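Local coordinates for protein gamma-glutamyltranspeptidase (Klebsiella pneumoniae subsp. pneumoniae, PDB 5HFT) that catalyses the conversion of oxamate to oxalate in uric acid degradation and belongs to the gamma-glutamyltransferase family, at residues I95-A100 with H254-P259; I166-S171 with S204-P209. One frame throughout, in Å; residues are numbered along the deposited sequence.

Contact 1: residues I95-A100 with H254-P259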
loop_
_atom_site.group_PDB
_atom_site.type_symbol
_atom_site.label_atom_id
_atom_site.label_comp_id
_atom_site.label_asym_id
_atom_site.label_seq_id
_atom_site.Cartn_x
_atom_site.Cartn_y
_atom_site.Cartn_z
ATOM N N ILE A 95 -11.048 -3.370 -0.132
ATOM C CA ILE A 95 -11.234 -2.352 0.892
ATOM C C ILE A 95 -10.530 -1.097 0.403
ATOM O O ILE A 95 -9.299 -1.072 0.309
ATOM C CB ILE A 95 -10.680 -2.777 2.252
ATOM C CG1 ILE A 95 -11.266 -4.108 2.703
ATOM C CG2 ILE A 95 -10.986 -1.701 3.274
ATOM C CD1 ILE A 95 -10.835 -4.483 4.102
ATOM N N ASP A 96 -11.296 -0.068 0.070
ATOM C CA ASP A 96 -10.735 1.235 -0.264
ATOM C C ASP A 96 -10.759 2.038 1.028
ATOM O O ASP A 96 -11.789 2.593 1.416
ATOM C CB ASP A 96 -11.544 1.920 -1.360
ATOM C CG ASP A 96 -10.985 3.282 -1.737
ATOM O OD1 ASP A 96 -10.136 3.801 -0.991
ATOM O OD2 ASP A 96 -11.436 3.870 -2.745
ATOM N N ALA A 97 -9.630 2.105 1.709
ATOM C CA ALA A 97 -9.604 2.824 2.977
ATOM C C ALA A 97 -8.945 4.187 2.808
ATOM O O ALA A 97 -7.992 4.516 3.503
ATOM C CB ALA A 97 -8.903 1.975 4.040
ATOM N N SER A 98 -9.425 4.993 1.864
ATOM C CA SER A 98 -8.861 6.309 1.620
ATOM C C SER A 98 -9.864 7.392 2.001
ATOM O O SER A 98 -11.058 7.285 1.704
ATOM C CB SER A 98 -8.405 6.459 0.166
ATOM O OG SER A 98 -9.492 6.512 -0.724
ATOM N N GLY A 99 -9.374 8.443 2.652
ATOM C CA GLY A 99 -10.249 9.470 3.182
ATOM C C GLY A 99 -10.597 10.567 2.197
ATOM O O GLY A 99 -9.897 10.809 1.220
ATOM N N ALA A 100 -11.704 11.240 2.485
ATOM C CA ALA A 100 -12.195 12.327 1.654
ATOM C C ALA A 100 -11.652 13.677 2.128
ATOM O O ALA A 100 -11.177 13.822 3.257
ATOM C CB ALA A 100 -13.723 12.340 1.658
ATOM N N HIS A 254 -16.717 8.806 8.563
ATOM C CA HIS A 254 -15.848 8.166 7.583
ATOM C C HIS A 254 -15.770 6.665 7.803
ATOM O O HIS A 254 -15.456 6.206 8.904
ATOM C CB HIS A 254 -14.446 8.766 7.607
ATOM C CG HIS A 254 -13.503 8.078 6.675
ATOM N ND1 HIS A 254 -12.705 7.023 7.061
ATOM C CD2 HIS A 254 -13.257 8.277 5.358
ATOM C CE1 HIS A 254 -11.997 6.611 6.026
ATOM N NE2 HIS A 254 -12.314 7.352 4.978
ATOM N N ARG A 255 -16.035 5.905 6.745
ATOM C CA ARG A 255 -15.877 4.454 6.757
ATOM C C ARG A 255 -15.006 4.027 5.580
ATOM O O ARG A 255 -14.973 4.688 4.537
ATOM C CB ARG A 255 -17.249 3.713 6.696
ATOM C CG ARG A 255 -18.049 3.683 8.005
ATOM C CD ARG A 255 -17.620 2.483 8.896
ATOM N NE ARG A 255 -18.048 2.637 10.295
ATOM C CZ ARG A 255 -17.568 1.919 11.310
ATOM N NH1 ARG A 255 -16.632 1.008 11.092
ATOM N NH2 ARG A 255 -17.993 2.128 12.555
ATOM N N ALA A 256 -14.263 2.943 5.758
ATOM C CA ALA A 256 -13.630 2.337 4.592
ATOM C C ALA A 256 -14.712 1.874 3.623
ATOM O O ALA A 256 -15.716 1.278 4.029
ATOM C CB ALA A 256 -12.744 1.159 4.998
ATOM N N ARG A 257 -14.486 2.130 2.336
ATOM C CA ARG A 257 -15.372 1.700 1.267
ATOM C C ARG A 257 -15.103 0.245 0.902
ATOM O O ARG A 257 -14.091 -0.342 1.291
ATOM C CB ARG A 257 -15.178 2.582 0.041
ATOM C CG ARG A 257 -15.547 4.025 0.269
ATOM C CD ARG A 257 -14.727 4.965 -0.597
ATOM N NE ARG A 257 -14.622 6.269 0.047
ATOM C CZ ARG A 257 -13.546 7.052 -0.011
ATOM N NH1 ARG A 257 -12.471 6.655 -0.684
ATOM N NH2 ARG A 257 -13.538 8.230 0.609
ATOM N N ARG A 258 -16.046 -0.367 0.193
ATOM C CA ARG A 258 -15.888 -1.741 -0.280
ATOM C C ARG A 258 -16.300 -1.856 -1.734
ATOM O O ARG A 258 -17.323 -2.468 -2.047
ATOM C CB ARG A 258 -16.682 -2.720 0.578
ATOM C CG ARG A 258 -16.269 -2.689 2.031
ATOM C CD ARG A 258 -15.343 -3.834 2.319
ATOM N NE ARG A 258 -15.940 -5.061 1.828
ATOM C CZ ARG A 258 -16.584 -5.926 2.594
ATOM N NH1 ARG A 258 -16.711 -5.697 3.900
ATOM N NH2 ARG A 258 -17.111 -7.011 2.039
ATOM N N PRO A 259 -15.513 -1.305 -2.651
ATOM C CA PRO A 259 -15.829 -1.445 -4.067
ATOM C C PRO A 259 -15.531 -2.856 -4.524
ATOM O O PRO A 259 -14.904 -3.656 -3.824
ATOM C CB PRO A 259 -14.888 -0.457 -4.753
ATOM C CG PRO A 259 -13.734 -0.405 -3.871
ATOM C CD PRO A 259 -14.273 -0.537 -2.457
#
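Asp96 and Arg257 form a single antiparallel beta bridge, a hydrogen-bonded pair with CA atoms 4.9 Å apart. Asp96 N donates to Arg257 O at 3.1 Å, and Arg257 N donates to Asp96 O at 2.9 Å. The bridge lays the loop 254-259 along strand 93-97, which is already paired with strand 80-86 in an antiparallel hairpin. The loop connects helix 248-252 to strand 262-266.

The side chains of the bridged pair also meet, and Ser98 joins them. Asp96 and Arg257 run side by side in the same direction. Their carboxylate and guanidinium planes are perpendicular, and Asp96 OD2 lies at the edge of the guanidinium. The salt bridge is long, with Asp96 OD2 3.6 Å from Arg257 NH1. The Arg257 chain is extended from CG to NE, which carries the guanidinium along to Ser98. There Arg257 NH1 makes a weak hydrogen bond to Ser98 OG at 3.0 Å, while Ser98 O lies over one guanidinium face. Ser98 OG also donates to Asp96 OD1, on the syn side of the carboxylate. The hydroxyl thus links the carboxylate to the guanidinium. A chain of another protein packs against Ser98 and Arg257.

At the start of 254-259, just after helix 248-252, the His254 ring turns its edge to Ser98 O, and His254 NE2 is 3.5 Å from Gly99 CA. Arg258 sends its guanidinium to Glu136 of helix 130-144, so its charge is met outside the contact. Its CD still lies beside Ile95 CG1. Small apolar groups complete the contact: Ala256 CB sits 3.8 Å from Ile95 CG2 and 4.0 Å from Ala97 CB.

Contact 2: residues I166-S171 with S204-P209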
loop_
_atom_site.group_PDB
_atom_site.type_symbol
_atom_site.label_atom_id
_atom_site.label_comp_id
_atom_site.label_asym_id
_atom_site.label_seq_id
_atom_site.Cartn_x
_atom_site.Cartn_y
_atom_site.Cartn_z
ATOM N N ILE A 166 13.543 2.019 16.901
ATOM C CA ILE A 166 13.736 1.233 15.689
ATOM C C ILE A 166 15.179 1.431 15.251
ATOM O O ILE A 166 15.825 2.432 15.613
ATOM C CB ILE A 166 12.756 1.640 14.563
ATOM C CG1 ILE A 166 12.972 3.106 14.155
ATOM C CG2 ILE A 166 11.330 1.388 14.992
ATOM C CD1 ILE A 166 12.507 3.461 12.762
ATOM N N PRO A 167 15.720 0.500 14.477
ATOM C CA PRO A 167 16.983 0.779 13.784
ATOM C C PRO A 167 16.699 1.734 12.641
ATOM O O PRO A 167 15.920 1.407 11.745
ATOM C CB PRO A 167 17.431 -0.599 13.281
ATOM C CG PRO A 167 16.590 -1.599 14.065
ATOM C CD PRO A 167 15.303 -0.907 14.347
ATOM N N VAL A 168 17.292 2.931 12.692
ATOM C CA VAL A 168 17.005 3.891 11.629
ATOM C C VAL A 168 17.393 3.265 10.302
ATOM O O VAL A 168 18.536 2.849 10.095
ATOM C CB VAL A 168 17.711 5.234 11.871
ATOM C CG1 VAL A 168 17.481 6.190 10.709
ATOM C CG2 VAL A 168 17.166 5.868 13.096
ATOM N N THR A 169 16.425 3.135 9.421
ATOM C CA THR A 169 16.756 2.753 8.065
ATOM C C THR A 169 17.537 3.862 7.362
ATOM O O THR A 169 17.452 5.045 7.697
ATOM C CB THR A 169 15.478 2.396 7.314
ATOM O OG1 THR A 169 14.441 3.305 7.725
ATOM C CG2 THR A 169 15.085 0.950 7.604
ATOM N N ALA A 170 18.287 3.457 6.347
ATOM C CA ALA A 170 19.028 4.424 5.565
ATOM C C ALA A 170 18.088 5.279 4.732
ATOM O O ALA A 170 18.344 6.474 4.530
ATOM C CB ALA A 170 20.053 3.720 4.683
ATOM N N SER A 171 16.993 4.698 4.235
ATOM C CA SER A 171 16.102 5.511 3.407
ATOM C C SER A 171 15.331 6.530 4.248
ATOM O O SER A 171 15.060 7.636 3.768
ATOM C CB SER A 171 15.143 4.630 2.602
ATOM O OG SER A 171 14.308 3.882 3.453
ATOM N N SER A 204 21.157 3.991 13.950
ATOM C CA SER A 204 20.947 4.499 15.300
ATOM C C SER A 204 19.571 4.106 15.810
ATOM O O SER A 204 18.653 3.818 15.042
ATOM C CB SER A 204 21.056 6.027 15.345
ATOM O OG SER A 204 20.151 6.616 14.417
ATOM N N ARG A 205 19.433 4.117 17.131
ATOM C CA ARG A 205 18.149 3.850 17.759
ATOM C C ARG A 205 17.317 5.125 17.721
ATOM O O ARG A 205 17.800 6.194 18.105
ATOM C CB ARG A 205 18.340 3.365 19.200
ATOM C CG ARG A 205 17.063 2.836 19.862
ATOM C CD ARG A 205 17.397 1.890 20.993
ATOM N NE ARG A 205 16.331 0.921 21.277
ATOM C CZ ARG A 205 16.566 -0.337 21.643
ATOM N NH1 ARG A 205 15.563 -1.179 21.899
ATOM N NH2 ARG A 205 17.825 -0.756 21.723
ATOM N N PHE A 206 16.084 5.019 17.225
ATOM C CA PHE A 206 15.209 6.171 17.021
ATOM C C PHE A 206 13.868 5.852 17.665
ATOM O O PHE A 206 13.273 4.810 17.371
ATOM C CB PHE A 206 15.036 6.481 15.534
ATOM C CG PHE A 206 14.118 7.631 15.242
ATOM C CD1 PHE A 206 14.551 8.939 15.433
ATOM C CD2 PHE A 206 12.848 7.417 14.718
ATOM C CE1 PHE A 206 13.725 10.008 15.149
ATOM C CE2 PHE A 206 12.013 8.473 14.431
ATOM C CZ PHE A 206 12.461 9.792 14.651
ATOM N N ARG A 207 13.427 6.720 18.573
ATOM C CA ARG A 207 12.204 6.541 19.343
ATOM C C ARG A 207 11.108 7.413 18.760
ATOM O O ARG A 207 11.344 8.256 17.901
ATOM C CB ARG A 207 12.420 6.872 20.833
ATOM C CG ARG A 207 13.060 5.742 21.635
ATOM C CD ARG A 207 13.588 6.177 22.980
ATOM N NE ARG A 207 13.787 5.042 23.891
ATOM C CZ ARG A 207 14.958 4.432 24.110
ATOM N NH1 ARG A 207 16.057 4.823 23.468
ATOM N NH2 ARG A 207 15.034 3.416 24.967
ATOM N N GLN A 208 9.884 7.103 19.134
ATOM C CA GLN A 208 8.725 7.916 18.775
ATOM C C GLN A 208 7.817 7.863 19.986
ATOM O O GLN A 208 6.845 7.098 20.027
ATOM C CB GLN A 208 8.026 7.426 17.502
ATOM C CG GLN A 208 8.793 7.672 16.200
ATOM C CD GLN A 208 8.049 7.153 14.958
ATOM O OE1 GLN A 208 8.576 6.358 14.181
ATOM N NE2 GLN A 208 6.821 7.623 14.771
ATOM N N PRO A 209 8.137 8.630 21.028
ATOM C CA PRO A 209 7.364 8.520 22.268
ATOM C C PRO A 209 5.942 8.989 22.088
ATOM O O PRO A 209 5.045 8.490 22.780
ATOM C CB PRO A 209 8.130 9.419 23.249
ATOM C CG PRO A 209 9.400 9.775 22.557
ATOM C CD PRO A 209 9.138 9.697 21.104
#
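Val168 and Phe206 lie at an oblique angle to each other, while Ile166 and Phe206 run alongside and point the same way. These three side chains carry the apolar part of the contact. Ile166 and Phe206 belong to a short two-stranded antiparallel sheet, 166-167 with 205-206, and Val168 follows it. Phe206 has CG anti to its backbone N (chi1 178°), and its ring leads away from the other strand. Its CB is the part that meets Val168 CG2, at 3.3 Å. Ile166 offers CG1 at the edge of the Phe206 ring, near the ring plane, and this carbon is 4.2 Å from Phe206 CB. Both residues reach Gln172 of helix 170-178. Ile166 also touches Val69 and Val70 of helix 56-70, and Phe206 touches Trp193.

Val168 turns CG1 away from its N (chi1 176°), which brings CG2 to the side of Ser204 and Phe206. CG2 therefore meets both Ser204 OG and Phe206 CB, one polar and one apolar neighbour. The Ser204 hydroxyl is hydrogen-bonded to Arg201 O.

The backbone carries the polar part. Ile166 and Phe206 are a hydrogen-bonded pair: Ile166 N donates to Phe206 O at 2.8 Å, and Phe206 N to Ile166 O at 3.1 Å. Pro167 and Arg205 form the adjoining non-hydrogen-bonded pair, on the face away from Ile166 and Phe206. Arg205 turns its NE to Asp164 O. One step past the strand, Val168 N reaches Ser204 O at 2.9 Å, just ahead of Thr169, the N-cap residue of helix 170-178. The pairing thus rests on main-chain hydrogen bonds and apolar contacts, and relies little on side-chain charge.

How the contacts relate
The two contacts lie on opposite sides of the chain's centre, with their own centres about 31 Å apart and nearest atoms about 19 Å apart. Contact 2 is nested in sequence within the long, mostly helical run of chain between the two segments of contact 1. Contact 1 is nearer the middle of the chain and contact 2 is more peripheral, yet both are only partly buried. They share no helix or strand. Contact 1 adds a loop to a hairpin, close to a chain of another protein; contact 2 joins two short strands among helices. Both use backbone hydrogen bonds. Contact 1 adds a weak hydrogen bond and a long salt bridge between side chains; contact 2 adds apolar contacts.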